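Local structure of phenylalanine--tRNA ligase beta subunit (Pyrococcus horikoshii, 2CXI) at residues Y92-L97 / Y156-K161. The protein forms the beta subunit of the enzyme that attaches phenylalanine to its tRNA at the expense of ATP, here as an N-terminal fragment. Sequence-based numbering, arbitrary orientation.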
loop_
_atom_site.group_PDB
_atom_site.type_symbol
_atom_site.label_atom_id
_atom_site.label_comp_id
_atom_site.label_asym_id
_atom_site.label_seq_id
_atom_site.Cartn_x
_atom_site.Cartn_y
_atom_site.Cartn_z
ATOM N N TYR A 92 -3.273 -10.854 10.188
ATOM C CA TYR A 92 -2.148 -10.900 11.127
ATOM C C TYR A 92 -2.580 -11.466 12.454
ATOM O O TYR A 92 -3.571 -11.002 13.027
ATOM C CB TYR A 92 -1.584 -9.496 11.322
ATOM C CG TYR A 92 -1.076 -8.932 10.021
ATOM C CD1 TYR A 92 0.224 -9.247 9.573
ATOM C CD2 TYR A 92 -1.890 -8.102 9.216
ATOM C CE1 TYR A 92 0.696 -8.736 8.364
ATOM C CE2 TYR A 92 -1.406 -7.574 8.005
ATOM C CZ TYR A 92 -0.100 -7.883 7.609
ATOM O OH TYR A 92 0.400 -7.415 6.406
ATOM N N VAL A 93 -1.859 -12.490 12.916
ATOM C CA VAL A 93 -2.061 -13.034 14.274
ATOM C C VAL A 93 -0.994 -12.578 15.277
ATOM O O VAL A 93 0.198 -12.910 15.138
ATOM C CB VAL A 93 -2.182 -14.592 14.246
ATOM C CG1 VAL A 93 -2.418 -15.152 15.665
ATOM C CG2 VAL A 93 -3.293 -14.980 13.305
ATOM N N ASP A 94 -1.448 -11.814 16.271
ATOM C CA ASP A 94 -0.599 -11.232 17.312
ATOM C C ASP A 94 0.104 -12.272 18.192
ATOM O O ASP A 94 -0.545 -13.155 18.800
ATOM C CB ASP A 94 -1.489 -10.366 18.192
ATOM C CG ASP A 94 -0.723 -9.435 19.084
ATOM O OD1 ASP A 94 0.533 -9.508 19.183
ATOM O OD2 ASP A 94 -1.332 -8.591 19.739
ATOM N N GLU A 95 1.436 -12.186 18.271
ATOM C CA GLU A 95 2.193 -13.101 19.130
ATOM C C GLU A 95 1.823 -12.943 20.579
ATOM O O GLU A 95 1.965 -13.876 21.365
ATOM C CB GLU A 95 3.712 -12.936 18.957
ATOM C CG GLU A 95 4.277 -11.595 19.402
ATOM C CD GLU A 95 5.804 -11.547 19.259
ATOM O OE1 GLU A 95 6.442 -12.635 19.113
ATOM O OE2 GLU A 95 6.362 -10.420 19.279
ATOM N N LYS A 96 1.298 -11.782 20.933
ATOM C CA LYS A 96 0.894 -11.509 22.312
ATOM C C LYS A 96 -0.324 -12.334 22.721
ATOM O O LYS A 96 -0.673 -12.396 23.908
ATOM C CB LYS A 96 0.602 -10.035 22.519
ATOM C CG LYS A 96 1.829 -9.123 22.324
ATOM C CD LYS A 96 1.572 -7.803 23.068
ATOM C CE LYS A 96 2.402 -6.652 22.461
ATOM N NZ LYS A 96 3.441 -7.161 21.483
ATOM N N LEU A 97 -0.947 -12.993 21.743
ATOM C CA LEU A 97 -2.062 -13.925 22.039
ATOM C C LEU A 97 -1.582 -15.341 22.428
ATOM O O LEU A 97 -2.399 -16.222 22.714
ATOM C CB LEU A 97 -3.035 -13.965 20.842
ATOM C CG LEU A 97 -3.988 -12.765 20.719
ATOM C CD1 LEU A 97 -4.777 -12.828 19.419
ATOM C CD2 LEU A 97 -4.956 -12.637 21.960
ATOM N N TYR A 156 -6.029 -10.222 14.149
ATOM C CA TYR A 156 -6.442 -10.967 15.325
ATOM C C TYR A 156 -5.397 -10.631 16.418
ATOM O O TYR A 156 -4.228 -11.042 16.323
ATOM C CB TYR A 156 -6.495 -12.460 14.970
ATOM C CG TYR A 156 -6.780 -13.362 16.142
ATOM C CD1 TYR A 156 -7.807 -13.070 17.045
ATOM C CD2 TYR A 156 -6.047 -14.544 16.314
ATOM C CE1 TYR A 156 -8.056 -13.918 18.129
ATOM C CE2 TYR A 156 -6.315 -15.404 17.367
ATOM C CZ TYR A 156 -7.314 -15.062 18.275
ATOM O OH TYR A 156 -7.539 -15.894 19.343
ATOM N N LYS A 157 -5.794 -9.809 17.376
ATOM C CA LYS A 157 -4.840 -9.171 18.287
ATOM C C LYS A 157 -5.163 -9.274 19.776
ATOM O O LYS A 157 -6.308 -9.511 20.168
ATOM C CB LYS A 157 -4.656 -7.679 17.904
ATOM C CG LYS A 157 -5.915 -6.815 18.170
ATOM C CD LYS A 157 -5.576 -5.356 17.976
ATOM C CE LYS A 157 -6.786 -4.484 18.326
ATOM N NZ LYS A 157 -6.404 -3.108 18.886
ATOM N N ALA A 158 -4.132 -9.068 20.602
ATOM C CA ALA A 158 -4.315 -8.919 22.031
ATOM C C ALA A 158 -4.725 -7.465 22.246
ATOM O O ALA A 158 -3.985 -6.571 21.889
ATOM C CB ALA A 158 -2.995 -9.237 22.772
ATOM N N ALA A 159 -5.915 -7.265 22.793
ATOM C CA ALA A 159 -6.480 -5.943 23.057
ATOM C C ALA A 159 -6.537 -5.589 24.554
ATOM O O ALA A 159 -6.795 -6.449 25.414
ATOM C CB ALA A 159 -7.884 -5.866 22.476
ATOM N N GLU A 160 -6.344 -4.296 24.826
ATOM C CA GLU A 160 -6.639 -3.694 26.121
ATOM C C GLU A 160 -8.098 -3.936 26.508
ATOM O O GLU A 160 -8.998 -3.908 25.658
ATOM C CB GLU A 160 -6.378 -2.174 26.072
ATOM C CG GLU A 160 -4.941 -1.766 25.721
ATOM C CD GLU A 160 -3.937 -2.028 26.852
ATOM O OE1 GLU A 160 -4.353 -2.333 28.001
ATOM O OE2 GLU A 160 -2.714 -1.951 26.596
ATOM N N LYS A 161 -8.313 -4.149 27.803
ATOM C CA LYS A 161 -9.634 -4.426 28.346
ATOM C C LYS A 161 -10.600 -3.219 28.283
ATOM O O LYS A 161 -11.814 -3.379 28.480
ATOM C CB LYS A 161 -9.502 -4.911 29.789
ATOM C CG LYS A 161 -8.681 -6.164 29.939
ATOM C CD LYS A 161 -8.722 -6.702 31.346
ATOM C CE LYS A 161 -7.704 -7.813 31.468
ATOM N NZ LYS A 161 -7.994 -8.780 32.563
HETATM O O HOH W 1 -1.534 -6.203 20.632
#
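Leu-97 sets a single methyl, CD1, over the centre of the Tyr-156 ring, 3.5 Å from the centroid and only 7° off the ring normal, a CH-pi contact. The leucine fork lies against the Lys-157/Ala-158 peptide: CD1 also leans on Lys-157 C, while CD2 rests against Lys-157 O and Ala-158 CA. Tyr-156 turns CG anti to its backbone N (chi1 174°), and its ring runs beside Val-93, whose CG1 lies 3.7 Å from CD2 of the tyrosine. Tyr-156 OH bonds to Arg-101 O, and Tyr-106 and Pro-200 add to the packing. Here strand 84-93 ends beside strand 154-159, within the B3/4 region, probably part of the amino acid-editing domain. The pair is parallel: Tyr-156 gives its N-H to Tyr-92 O and accepts Asp-94 N on its O (2.9 Å). Beyond it the Asp-94 carboxylate takes over as acceptor. Its OD1 accepts Lys-96 N from above the carboxylate plane, an Asx turn opening the 3-10 segment 95-97, and its OD2 takes Ala-158 N on the anti side at 3.0 Å. An alanine at Asp-94 would probably leave Ala-158 N and Lys-96 N without this acceptor and the turn less firmly set. A water donates to both Asp-94 OD2 and Ala-158 O, tying the carboxylate to the strand a second time. The small Ala-158 CB packs against the turn, touching Lys-96 CB at 3.7 Å and Asp-94 OD2 at 3.5 Å.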